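Long-range contacts in imidazolonepropionase (Unidentified, PDB 2Q09), which hydrolyses a carbon-nitrogen bond of imidazolone-5-propanoate to give N-formimidoyl-L-glutamate, the third step of histidine degradation: residues E6-V12 / H30-E36; L155-R159 / G206-A210; L174-A178 / W190-I194; V282-P288 / V310-S315. One frame throughout, in Å; residues are numbered along the deposited sequence.

Contact 1. Residues E6-V12 / H30-E36; sequences ERVWLNV and HALGVHE
Strands 7-10 and 30-35 run antiparallel, and the backbones of R7, W9 and V12 are hydrogen-bonded to those of V34, L32 and H30. W9 and L32 bond in both directions, W9 N reaching L32 O at 2.7 Å. V8 and G33 form a non-hydrogen-bonded pair between them, their CA atoms 4.2 Å apart. At the far end N11 and V12 both face H30, a G1 beta bulge; V12 and H30 exchange two bonds, and N11 takes the left-handed helical conformation (positive phi) usual at its first position.

Polar side chains meet at the other end. The carboxylate of E6, in a chain bent at CG (chi2 -93°), stands almost perpendicular to the imidazole of H35. E6 OE1 lies at the ring edge beside H35 ND1 at a doubtfully short distance, though the pair fits a His-carboxylate hydrogen bond, while the backbone N of E36 meets E6 OE2 at 3.0 Å from above the carboxylate plane.

Apolar contacts gather on the face of W9, L32 and V34. V34 divides its methyls: CG1 lies 3.7 Å from W9 CZ3, and CG2 3.6 Å from R7 CB, near the plane of the guanidinium.

The antiparallel pair belongs to a small mixed sheet away from the active site, with strand 38-44 beside 30-35 and strand 57-58 beside 7-10; F375 of strand 375-378 meets W9 edge-to-face and touches L32 and V34.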
loop_
_atom_site.group_PDB
_atom_site.type_symbol
_atom_site.label_atom_id
_atom_site.label_comp_id
_atom_site.label_asym_id
_atom_site.label_seq_id
_atom_site.Cartn_x
_atom_site.Cartn_y
_atom_site.Cartn_z
ATOM N N GLU A 6 -3.366 -23.160 20.102
ATOM C CA GLU A 6 -3.275 -22.347 21.315
ATOM C C GLU A 6 -4.386 -21.342 21.590
ATOM O O GLU A 6 -4.796 -21.175 22.740
ATOM C CB GLU A 6 -1.929 -21.611 21.363
ATOM C CG GLU A 6 -1.479 -20.986 20.046
ATOM C CD GLU A 6 -0.581 -21.905 19.248
ATOM O OE1 GLU A 6 -0.957 -23.074 19.053
ATOM O OE2 GLU A 6 0.497 -21.460 18.811
ATOM N N ARG A 7 -4.878 -20.676 20.552
ATOM C CA ARG A 7 -5.910 -19.669 20.740
ATOM C C ARG A 7 -7.121 -19.944 19.864
ATOM O O ARG A 7 -6.991 -20.440 18.751
ATOM C CB ARG A 7 -5.320 -18.289 20.420
ATOM C CG ARG A 7 -3.849 -18.153 20.840
ATOM C CD ARG A 7 -3.300 -16.743 20.656
ATOM N NE ARG A 7 -1.949 -16.614 21.197
ATOM C CZ ARG A 7 -0.867 -17.184 20.675
ATOM N NH1 ARG A 7 -0.969 -17.926 19.586
ATOM N NH2 ARG A 7 0.314 -17.018 21.251
ATOM N N VAL A 8 -8.306 -19.630 20.380
ATOM C CA VAL A 8 -9.536 -19.853 19.628
ATOM C C VAL A 8 -10.551 -18.734 19.826
ATOM O O VAL A 8 -10.803 -18.291 20.947
ATOM C CB VAL A 8 -10.217 -21.193 20.018
ATOM C CG1 VAL A 8 -11.583 -21.302 19.338
ATOM C CG2 VAL A 8 -9.345 -22.362 19.614
ATOM N N TRP A 9 -11.109 -18.275 18.713
ATOM C CA TRP A 9 -12.120 -17.232 18.710
ATOM C C TRP A 9 -13.441 -17.912 18.385
ATOM O O TRP A 9 -13.640 -18.398 17.272
ATOM C CB TRP A 9 -11.791 -16.172 17.651
ATOM C CG TRP A 9 -10.752 -15.210 18.101
ATOM C CD1 TRP A 9 -10.958 -13.958 18.602
ATOM C CD2 TRP A 9 -9.344 -15.444 18.170
ATOM N NE1 TRP A 9 -9.765 -13.400 18.988
ATOM C CE2 TRP A 9 -8.754 -14.295 18.736
ATOM C CE3 TRP A 9 -8.518 -16.520 17.819
ATOM C CZ2 TRP A 9 -7.378 -14.184 18.952
ATOM C CZ3 TRP A 9 -7.146 -16.410 18.034
ATOM C CH2 TRP A 9 -6.595 -15.254 18.597
ATOM N N LEU A 10 -14.335 -17.962 19.363
ATOM C CA LEU A 10 -15.629 -18.601 19.168
ATOM C C LEU A 10 -16.693 -17.639 18.657
ATOM O O LEU A 10 -16.643 -16.434 18.913
ATOM C CB LEU A 10 -16.114 -19.224 20.479
ATOM C CG LEU A 10 -15.315 -20.396 21.057
ATOM C CD1 LEU A 10 -15.835 -20.729 22.445
ATOM C CD2 LEU A 10 -15.426 -21.605 20.134
ATOM N N ASN A 11 -17.662 -18.198 17.942
ATOM C CA ASN A 11 -18.775 -17.448 17.392
ATOM C C ASN A 11 -18.413 -16.199 16.597
ATOM O O ASN A 11 -18.864 -15.104 16.918
ATOM C CB ASN A 11 -19.752 -17.077 18.513
ATOM C CG ASN A 11 -20.326 -18.301 19.205
ATOM O OD1 ASN A 11 -20.859 -19.198 18.556
ATOM N ND2 ASN A 11 -20.219 -18.346 20.528
ATOM N N VAL A 12 -17.593 -16.367 15.570
ATOM C CA VAL A 12 -17.237 -15.245 14.712
ATOM C C VAL A 12 -17.992 -15.424 13.397
ATOM O O VAL A 12 -18.148 -16.548 12.920
ATOM C CB VAL A 12 -15.725 -15.199 14.396
ATOM C CG1 VAL A 12 -14.939 -14.847 15.648
ATOM C CG2 VAL A 12 -15.269 -16.516 13.819
ATOM N N HIS A 30 -18.583 -19.209 12.853
ATOM C CA HIS A 30 -17.530 -20.215 12.916
ATOM C C HIS A 30 -16.669 -20.046 14.155
ATOM O O HIS A 30 -16.854 -19.129 14.948
ATOM C CB HIS A 30 -16.598 -20.105 11.703
ATOM C CG HIS A 30 -17.075 -20.838 10.489
ATOM N ND1 HIS A 30 -18.295 -20.591 9.896
ATOM C CD2 HIS A 30 -16.480 -21.797 9.740
ATOM C CE1 HIS A 30 -18.430 -21.368 8.834
ATOM N NE2 HIS A 30 -17.343 -22.109 8.719
ATOM N N ALA A 31 -15.711 -20.955 14.291
ATOM C CA ALA A 31 -14.746 -20.937 15.376
ATOM C C ALA A 31 -13.414 -20.816 14.649
ATOM O O ALA A 31 -13.144 -21.583 13.726
ATOM C CB ALA A 31 -14.800 -22.240 16.166
ATOM N N LEU A 32 -12.595 -19.848 15.038
ATOM C CA LEU A 32 -11.303 -19.660 14.389
ATOM C C LEU A 32 -10.174 -19.946 15.373
ATOM O O LEU A 32 -10.047 -19.276 16.396
ATOM C CB LEU A 32 -11.190 -18.229 13.844
ATOM C CG LEU A 32 -10.004 -17.904 12.928
ATOM C CD1 LEU A 32 -10.197 -16.525 12.319
ATOM C CD2 LEU A 32 -8.701 -17.964 13.713
ATOM N N GLY A 33 -9.362 -20.951 15.056
ATOM C CA GLY A 33 -8.256 -21.316 15.923
ATOM C C GLY A 33 -6.927 -21.030 15.255
ATOM O O GLY A 33 -6.783 -21.200 14.045
ATOM N N VAL A 34 -5.950 -20.582 16.029
ATOM C CA VAL A 34 -4.655 -20.281 15.449
ATOM C C VAL A 34 -3.556 -21.147 16.044
ATOM O O VAL A 34 -3.616 -21.550 17.205
ATOM C CB VAL A 34 -4.288 -18.785 15.640
ATOM C CG1 VAL A 34 -5.413 -17.906 15.110
ATOM C CG2 VAL A 34 -4.009 -18.484 17.098
ATOM N N HIS A 35 -2.555 -21.448 15.228
ATOM C CA HIS A 35 -1.428 -22.237 15.685
ATOM C C HIS A 35 -0.164 -21.709 15.040
ATOM O O HIS A 35 -0.055 -21.655 13.816
ATOM C CB HIS A 35 -1.608 -23.715 15.341
ATOM C CG HIS A 35 -0.587 -24.594 15.983
ATOM N ND1 HIS A 35 -0.442 -24.679 17.353
ATOM C CD2 HIS A 35 0.370 -25.392 15.452
ATOM C CE1 HIS A 35 0.564 -25.487 17.636
ATOM N NE2 HIS A 35 1.075 -25.935 16.502
ATOM N N GLU A 36 0.784 -21.312 15.875
ATOM C CA GLU A 36 2.051 -20.785 15.401
ATOM C C GLU A 36 1.873 -19.697 14.345
ATOM O O GLU A 36 2.381 -19.799 13.227
ATOM C CB GLU A 36 2.919 -21.934 14.879
ATOM C CG GLU A 36 3.586 -22.723 16.003
ATOM C CD GLU A 36 4.180 -24.040 15.551
ATOM O OE1 GLU A 36 4.862 -24.063 14.511
ATOM O OE2 GLU A 36 3.973 -25.053 16.247
#

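Contact 2. Residues L155-R159 / G206-A210; sequences LRVAR and GLADA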
loop_
_atom_site.group_PDB
_atom_site.type_symbol
_atom_site.label_atom_id
_atom_site.label_comp_id
_atom_site.label_asym_id
_atom_site.label_seq_id
_atom_site.Cartn_x
_atom_site.Cartn_y
_atom_site.Cartn_z
ATOM N N LEU A 155 14.481 3.467 4.455
ATOM C CA LEU A 155 14.181 2.040 4.530
ATOM C C LEU A 155 14.447 1.516 5.935
ATOM O O LEU A 155 13.725 0.648 6.422
ATOM C CB LEU A 155 15.011 1.259 3.506
ATOM C CG LEU A 155 14.832 1.675 2.042
ATOM C CD1 LEU A 155 15.711 0.797 1.163
ATOM C CD2 LEU A 155 13.360 1.533 1.627
ATOM N N ARG A 156 15.485 2.036 6.588
ATOM C CA ARG A 156 15.783 1.598 7.946
ATOM C C ARG A 156 14.682 2.048 8.899
ATOM O O ARG A 156 14.315 1.319 9.810
ATOM C CB ARG A 156 17.141 2.139 8.411
ATOM C CG ARG A 156 18.327 1.385 7.806
ATOM C CD ARG A 156 19.618 1.653 8.580
ATOM N NE ARG A 156 20.086 3.024 8.415
ATOM C CZ ARG A 156 20.799 3.453 7.383
ATOM N NH1 ARG A 156 21.143 2.621 6.412
ATOM N NH2 ARG A 156 21.164 4.722 7.326
ATOM N N VAL A 157 14.169 3.260 8.706
ATOM C CA VAL A 157 13.097 3.749 9.565
ATOM C C VAL A 157 11.873 2.848 9.372
ATOM O O VAL A 157 11.168 2.536 10.331
ATOM C CB VAL A 157 12.701 5.205 9.221
ATOM C CG1 VAL A 157 11.407 5.588 9.954
ATOM C CG2 VAL A 157 13.817 6.162 9.629
ATOM N N ALA A 158 11.629 2.442 8.130
ATOM C CA ALA A 158 10.493 1.574 7.834
ATOM C C ALA A 158 10.630 0.254 8.609
ATOM O O ALA A 158 9.682 -0.192 9.254
ATOM C CB ALA A 158 10.404 1.315 6.335
ATOM N N ARG A 159 11.808 -0.360 8.549
ATOM C CA ARG A 159 12.045 -1.601 9.284
ATOM C C ARG A 159 11.835 -1.354 10.776
ATOM O O ARG A 159 11.282 -2.204 11.468
ATOM C CB ARG A 159 13.479 -2.108 9.076
ATOM C CG ARG A 159 13.803 -2.613 7.678
ATOM C CD ARG A 159 12.964 -3.829 7.261
ATOM N NE ARG A 159 13.453 -4.370 5.993
ATOM C CZ ARG A 159 12.713 -5.039 5.112
ATOM N NH1 ARG A 159 11.426 -5.266 5.342
ATOM N NH2 ARG A 159 13.266 -5.474 3.984
ATOM N N GLY A 206 19.596 -5.964 3.040
ATOM C CA GLY A 206 18.278 -6.563 3.205
ATOM C C GLY A 206 17.239 -5.514 3.567
ATOM O O GLY A 206 16.294 -5.787 4.313
ATOM N N LEU A 207 17.402 -4.311 3.026
ATOM C CA LEU A 207 16.493 -3.210 3.326
ATOM C C LEU A 207 15.317 -3.004 2.371
ATOM O O LEU A 207 14.373 -2.284 2.710
ATOM C CB LEU A 207 17.281 -1.899 3.419
ATOM C CG LEU A 207 18.207 -1.749 4.629
ATOM C CD1 LEU A 207 18.924 -0.409 4.561
ATOM C CD2 LEU A 207 17.381 -1.839 5.913
ATOM N N ALA A 208 15.359 -3.621 1.192
ATOM C CA ALA A 208 14.282 -3.433 0.224
ATOM C C ALA A 208 13.571 -4.711 -0.212
ATOM O O ALA A 208 14.210 -5.666 -0.645
ATOM C CB ALA A 208 14.819 -2.702 -1.010
ATOM N N ASP A 209 12.248 -4.721 -0.099
ATOM C CA ASP A 209 11.460 -5.876 -0.511
ATOM C C ASP A 209 11.062 -5.715 -1.974
ATOM O O ASP A 209 10.708 -6.691 -2.634
ATOM C CB ASP A 209 10.204 -6.019 0.356
ATOM C CG ASP A 209 10.532 -6.268 1.809
ATOM O OD1 ASP A 209 11.429 -7.098 2.075
ATOM O OD2 ASP A 209 9.891 -5.645 2.685
ATOM N N ALA A 210 11.127 -4.487 -2.476
ATOM C CA ALA A 210 10.770 -4.214 -3.866
ATOM C C ALA A 210 11.364 -2.896 -4.351
ATOM O O ALA A 210 11.870 -2.105 -3.548
ATOM C CB ALA A 210 9.254 -4.184 -4.019
HETATM O O HOH W 1 11.015 -8.096 4.247
#
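R159, on helix 148-164, reaches across to the loop that follows helix 187-204. Its CG, set beside the backbone N by chi1 (-69°), lies 4.1 Å from L207 CD2; the bend at chi2 then turns the rest of the chain toward G206 and D209. NE passes 3.6 Å from G206 O, and the guanidinium divides its two terminal nitrogens. NH2 donates twice: to G206 O at 3.1 Å, from above the carbonyl plane, and to D209 OD1, nearly straight (174°) in the guanidinium plane. NH1 meets D209 OD2 on its syn side at 3.1 Å, completing an end-on salt bridge in which the two flat groups are turned 61° apart. A lysine in its place would probably keep the charge but lose the paired grip, leaving D209 with fewer donors or the carbonyl of G206 without its guanidinium partner.

L207 lies against the helix, its CB 3.9 Å from L155 CD1 and CD1 3.8 Å from R156 CG. G206 ends helix 187-204 in a Schellman motif. D209 OD2 also accepts from the backbone N of T171 on strand 168-176, so one carboxylate joins helix, loop and barrel strand; its negative charge is probably stabilised by the guanidinium and the T171 amide.

Contact 3. Residues L174-A178 / W190-I194; sequences LAAHA and WVETI. With DI6 (3-[(4S)-2,5-dioxoimidazolidin-4-yl]propanoic acid), chain C.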
loop_
_atom_site.group_PDB
_atom_site.type_symbol
_atom_site.label_atom_id
_atom_site.label_comp_id
_atom_site.label_asym_id
_atom_site.label_seq_id
_atom_site.Cartn_x
_atom_site.Cartn_y
_atom_site.Cartn_z
ATOM N N LEU A 174 12.298 3.606 -3.691
ATOM C CA LEU A 174 11.793 4.507 -4.718
ATOM C C LEU A 174 12.776 5.651 -4.954
ATOM O O LEU A 174 12.408 6.824 -4.888
ATOM C CB LEU A 174 10.433 5.069 -4.296
ATOM C CG LEU A 174 9.711 6.003 -5.273
ATOM C CD1 LEU A 174 9.328 5.245 -6.536
ATOM C CD2 LEU A 174 8.465 6.572 -4.605
ATOM N N ALA A 175 14.035 5.309 -5.215
ATOM C CA ALA A 175 15.060 6.318 -5.460
ATOM C C ALA A 175 14.766 7.036 -6.773
ATOM O O ALA A 175 15.150 8.191 -6.962
ATOM C CB ALA A 175 16.441 5.666 -5.506
ATOM N N ALA A 176 14.080 6.347 -7.679
ATOM C CA ALA A 176 13.726 6.929 -8.973
ATOM C C ALA A 176 12.378 7.653 -8.891
ATOM O O ALA A 176 11.514 7.491 -9.748
ATOM C CB ALA A 176 13.679 5.838 -10.046
ATOM N N HIS A 177 12.208 8.456 -7.844
ATOM C CA HIS A 177 10.978 9.217 -7.629
ATOM C C HIS A 177 11.075 10.541 -8.377
ATOM O O HIS A 177 10.070 11.124 -8.791
ATOM C CB HIS A 177 10.801 9.486 -6.130
ATOM C CG HIS A 177 9.413 9.883 -5.741
ATOM N ND1 HIS A 177 9.074 10.202 -4.443
ATOM C CD2 HIS A 177 8.272 9.979 -6.463
ATOM C CE1 HIS A 177 7.782 10.475 -4.383
ATOM N NE2 HIS A 177 7.271 10.346 -5.594
ATOM N N ALA A 178 12.308 10.998 -8.548
ATOM C CA ALA A 178 12.615 12.244 -9.232
ATOM C C ALA A 178 14.135 12.342 -9.295
ATOM O O ALA A 178 14.838 11.565 -8.652
ATOM C CB ALA A 178 12.048 13.416 -8.459
ATOM N N TRP A 190 22.207 9.825 -12.550
ATOM C CA TRP A 190 21.465 9.473 -11.344
ATOM C C TRP A 190 20.959 8.040 -11.498
ATOM O O TRP A 190 20.983 7.256 -10.554
ATOM C CB TRP A 190 20.292 10.446 -11.145
ATOM C CG TRP A 190 19.357 10.066 -10.033
ATOM C CD1 TRP A 190 18.001 9.918 -10.120
ATOM C CD2 TRP A 190 19.708 9.772 -8.671
ATOM N NE1 TRP A 190 17.484 9.546 -8.898
ATOM C CE2 TRP A 190 18.509 9.450 -7.994
ATOM C CE3 TRP A 190 20.919 9.749 -7.959
ATOM C CZ2 TRP A 190 18.482 9.110 -6.636
ATOM C CZ3 TRP A 190 20.892 9.408 -6.604
ATOM C CH2 TRP A 190 19.678 9.095 -5.960
ATOM N N VAL A 191 20.504 7.695 -12.695
ATOM C CA VAL A 191 20.021 6.346 -12.948
ATOM C C VAL A 191 21.157 5.343 -12.729
ATOM O O VAL A 191 20.944 4.279 -12.145
ATOM C CB VAL A 191 19.463 6.206 -14.385
ATOM C CG1 VAL A 191 19.082 4.756 -14.657
ATOM C CG2 VAL A 191 18.245 7.106 -14.552
ATOM N N GLU A 192 22.364 5.681 -13.181
ATOM C CA GLU A 192 23.500 4.782 -12.986
ATOM C C GLU A 192 23.773 4.559 -11.500
ATOM O O GLU A 192 24.082 3.451 -11.072
ATOM C CB GLU A 192 24.763 5.342 -13.644
ATOM C CG GLU A 192 24.991 4.862 -15.072
ATOM C CD GLU A 192 26.354 5.258 -15.612
ATOM O OE1 GLU A 192 26.697 4.830 -16.732
ATOM O OE2 GLU A 192 27.080 6.002 -14.917
ATOM N N THR A 193 23.663 5.627 -10.720
ATOM C CA THR A 193 23.894 5.555 -9.282
ATOM C C THR A 193 22.927 4.585 -8.611
ATOM O O THR A 193 23.324 3.774 -7.772
ATOM C CB THR A 193 23.727 6.938 -8.634
ATOM O OG1 THR A 193 24.747 7.817 -9.121
ATOM C CG2 THR A 193 23.826 6.830 -7.112
ATOM N N ILE A 194 21.653 4.683 -8.981
ATOM C CA ILE A 194 20.615 3.818 -8.432
ATOM C C ILE A 194 20.917 2.363 -8.759
ATOM O O ILE A 194 20.865 1.490 -7.894
ATOM C CB ILE A 194 19.219 4.168 -9.031
ATOM C CG1 ILE A 194 18.828 5.601 -8.661
ATOM C CG2 ILE A 194 18.169 3.197 -8.519
ATOM C CD1 ILE A 194 17.522 6.062 -9.291
HETATM N N1 DI6 C . 3.061 10.738 -7.782
HETATM C C2 DI6 C . 2.434 11.371 -6.766
HETATM O O2 DI6 C . 1.301 11.815 -6.766
HETATM C C3 DI6 C . 3.449 11.401 -5.597
HETATM N N4 DI6 C . 4.625 10.724 -6.187
HETATM C C5 DI6 C . 4.306 10.373 -7.448
HETATM O O5 DI6 C . 5.065 9.778 -8.201
HETATM C C6 DI6 C . 3.752 12.832 -5.177
HETATM C C7 DI6 C . 4.753 12.911 -4.022
HETATM C C8 DI6 C . 5.089 14.335 -3.553
HETATM O O9 DI6 C . 5.635 14.458 -2.439
HETATM O O10 DI6 C . 4.818 15.328 -4.276
#
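The end of strand 168-176 passes the helix segment 190-194 with the axes 8.8 Å apart and their directions 145° from each other, A175 and I194 being the nearest pair at their CA atoms. W190 and I194, one turn apart, point at the strand. The indole, its CG anti to the backbone N (chi1 172°), presents its edge: NE1 makes a weak hydrogen bond to A175 O, which lies near the ring plane at 3.3 Å. I194 CD1 sits over the two alanines, 4.0 Å from A175 CB and 3.9 Å from A176 CB, while its CG1 rests on one face of the indole.

This is the packing of strand against helix in a beta-alpha-beta unit of the amidohydrolase TIM barrel, completed by strand 210-213. An inverse gamma turn centred on A176 has H177 as its third residue and delivers it to the pocket on the side away from the helix.

H177 NE2 accepts a hydrogen bond from N4 of the bound inhibitor at 2.7 Å, with an angle of 157° at the hydrogen. The other ring nitrogen, ND1, bonds to G143 O, and L174 CD2 covers one ring face, 3.6 Å above its centre, so partners at both ring nitrogens and packing on one face fix the rotation of the imidazole. A leucine here would probably leave N4 of the inhibitor and the carbonyl of G143 without their ring partners. The inhibitor is also hydrogen-bonded to Y144, Q245, T322 and R81.

Contact 4. Residues V282-P288 / V310-S315; sequences VVATLLP and VPMAVS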
loop_
_atom_site.group_PDB
_atom_site.type_symbol
_atom_site.label_atom_id
_atom_site.label_comp_id
_atom_site.label_asym_id
_atom_site.label_seq_id
_atom_site.Cartn_x
_atom_site.Cartn_y
_atom_site.Cartn_z
ATOM N N VAL A 282 -0.583 -8.834 -13.341
ATOM C CA VAL A 282 -0.153 -7.669 -12.583
ATOM C C VAL A 282 -1.377 -7.048 -11.905
ATOM O O VAL A 282 -2.472 -7.051 -12.465
ATOM C CB VAL A 282 0.516 -6.627 -13.527
ATOM C CG1 VAL A 282 0.968 -5.407 -12.745
ATOM C CG2 VAL A 282 1.703 -7.274 -14.244
ATOM N N VAL A 283 -1.201 -6.530 -10.695
ATOM C CA VAL A 283 -2.313 -5.901 -9.994
ATOM C C VAL A 283 -2.342 -4.416 -10.340
ATOM O O VAL A 283 -1.294 -3.767 -10.421
ATOM C CB VAL A 283 -2.180 -6.052 -8.464
ATOM C CG1 VAL A 283 -3.279 -5.263 -7.759
ATOM C CG2 VAL A 283 -2.270 -7.522 -8.072
ATOM N N ALA A 284 -3.537 -3.881 -10.563
ATOM C CA ALA A 284 -3.683 -2.462 -10.868
ATOM C C ALA A 284 -4.063 -1.777 -9.556
ATOM O O ALA A 284 -5.107 -2.074 -8.971
ATOM C CB ALA A 284 -4.779 -2.248 -11.919
ATOM N N THR A 285 -3.216 -0.867 -9.088
ATOM C CA THR A 285 -3.496 -0.188 -7.835
ATOM C C THR A 285 -4.096 1.198 -8.049
ATOM O O THR A 285 -3.484 2.074 -8.660
ATOM C CB THR A 285 -2.227 -0.068 -6.970
ATOM O OG1 THR A 285 -1.712 -1.378 -6.698
ATOM C CG2 THR A 285 -2.557 0.608 -5.627
ATOM N N LEU A 286 -5.308 1.379 -7.551
ATOM C CA LEU A 286 -6.009 2.653 -7.669
ATOM C C LEU A 286 -5.682 3.536 -6.472
ATOM O O LEU A 286 -5.679 3.077 -5.327
ATOM C CB LEU A 286 -7.514 2.404 -7.748
ATOM C CG LEU A 286 -7.925 1.482 -8.911
ATOM C CD1 LEU A 286 -9.422 1.220 -8.852
ATOM C CD2 LEU A 286 -7.551 2.137 -10.249
ATOM N N LEU A 287 -5.408 4.808 -6.745
ATOM C CA LEU A 287 -5.052 5.765 -5.700
ATOM C C LEU A 287 -6.002 6.948 -5.831
ATOM O O LEU A 287 -5.635 8.006 -6.347
ATOM C CB LEU A 287 -3.595 6.198 -5.899
ATOM C CG LEU A 287 -2.625 5.004 -5.893
ATOM C CD1 LEU A 287 -1.235 5.472 -6.302
ATOM C CD2 LEU A 287 -2.574 4.371 -4.506
ATOM N N PRO A 288 -7.252 6.766 -5.372
ATOM C CA PRO A 288 -8.314 7.777 -5.421
ATOM C C PRO A 288 -8.043 9.080 -4.676
ATOM O O PRO A 288 -8.497 10.143 -5.092
ATOM C CB PRO A 288 -9.524 7.030 -4.861
ATOM C CG PRO A 288 -8.895 6.124 -3.839
ATOM C CD PRO A 288 -7.686 5.591 -4.593
ATOM N N VAL A 310 -8.727 -7.627 -14.585
ATOM C CA VAL A 310 -7.512 -7.232 -13.878
ATOM C C VAL A 310 -7.880 -6.878 -12.442
ATOM O O VAL A 310 -8.715 -6.008 -12.204
ATOM C CB VAL A 310 -6.843 -6.013 -14.539
ATOM C CG1 VAL A 310 -5.640 -5.556 -13.715
ATOM C CG2 VAL A 310 -6.390 -6.371 -15.943
ATOM N N PRO A 311 -7.275 -7.566 -11.461
ATOM C CA PRO A 311 -7.576 -7.279 -10.056
ATOM C C PRO A 311 -7.153 -5.857 -9.693
ATOM O O PRO A 311 -6.076 -5.405 -10.068
ATOM C CB PRO A 311 -6.780 -8.340 -9.310
ATOM C CG PRO A 311 -5.617 -8.603 -10.219
ATOM C CD PRO A 311 -6.265 -8.630 -11.583
HETATM N N MSE A 312 -8.015 -5.144 -8.978
HETATM C CA MSE A 312 -7.717 -3.769 -8.607
HETATM C C MSE A 312 -7.572 -3.600 -7.104
HETATM O O MSE A 312 -8.489 -3.912 -6.331
HETATM C CB MSE A 312 -8.821 -2.831 -9.110
HETATM C CG MSE A 312 -9.116 -2.936 -10.610
HETATM SE SE MSE A 312 -10.608 -1.778 -11.079
HETATM C CE MSE A 312 -12.046 -2.815 -10.359
ATOM N N ALA A 313 -6.409 -3.121 -6.689
ATOM C CA ALA A 313 -6.174 -2.872 -5.280
ATOM C C ALA A 313 -6.498 -1.399 -5.049
ATOM O O ALA A 313 -6.530 -0.612 -5.998
ATOM C CB ALA A 313 -4.707 -3.155 -4.922
ATOM N N VAL A 314 -6.763 -1.041 -3.800
ATOM C CA VAL A 314 -7.052 0.344 -3.445
ATOM C C VAL A 314 -6.092 0.706 -2.315
ATOM O O VAL A 314 -5.931 -0.075 -1.369
ATOM C CB VAL A 314 -8.499 0.521 -2.944
ATOM C CG1 VAL A 314 -8.684 1.933 -2.392
ATOM C CG2 VAL A 314 -9.486 0.281 -4.085
ATOM N N SER A 315 -5.457 1.875 -2.409
ATOM C CA SER A 315 -4.505 2.296 -1.387
ATOM C C SER A 315 -4.602 3.798 -1.117
ATOM O O SER A 315 -5.108 4.546 -1.946
ATOM C CB SER A 315 -3.082 1.929 -1.824
ATOM O OG SER A 315 -2.148 2.247 -0.799
#
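L286 places CG beside its backbone N (chi1 -57°) and then extends, which carries CD1 to the selenium of M312, 3.9 Å away; M312, a selenomethionine, starts with a similar chi1 (-54°) and bends at chi3, its end leading away from strand 283-286. The two belong to neighbouring parallel strands, 283-286 and 312-314, of the TIM barrel that characterises the amidohydrolase family, and their short axes are inclined by 33°.

The backbone ladder alternates in the parallel manner. A284 N donates to P311 O and its carbonyl accepts from A313 N at 2.8 Å; L286 N then takes A313 O, and the L286 carbonyl accepts from S315 N over a longer 3.2 Å. A284, L286, M312 and V314 turn to one face, where helix 302-307 touches A284 and M312, and helix 328-339 touches L286 through F339 and V314 through A335. A284 CB also meets V310 CG1 across the contact at 3.9 Å.

T285 and A313 turn to the other face. A313 CB touches both V283 CG1 (3.8 Å) and T285 OG1 (3.9 Å) of the next strand. T285 CG2 continues the row toward S315 CB.

The C-terminal ends of the strands approach the metal site, where D317 is an iron ligand together with H72, H74 and H242. L287, at the N-cap position before helix 288-293, also touches D317. S315 OG is hydrogen-bonded to D70 OD2 and to H72 O, while S315 CB packs against L287 CD2 at 3.7 Å.

How the contacts relate
From the N terminus, contact 1, in the small sheet, closes a loop of 17 residues that includes most of strand 12-14, before the chain enters the barrel. Contact 2 closes the next and longest span, from helix 148-164 to the loop before strand 210-213. Contact 3 is nested inside that span, tying strand 168-176 to helix 187-204, and the centres of the two lie about 16 Å apart. Contact 4 follows in series, joining strands 283-286 and 312-314 farther round the same barrel. None of the contacts cross. Contacts 3 and 4 both reach the active-site end, through the inhibitor pocket and the iron site respectively, whereas contacts 1 and 3 lie on opposite sides of the chain's centre.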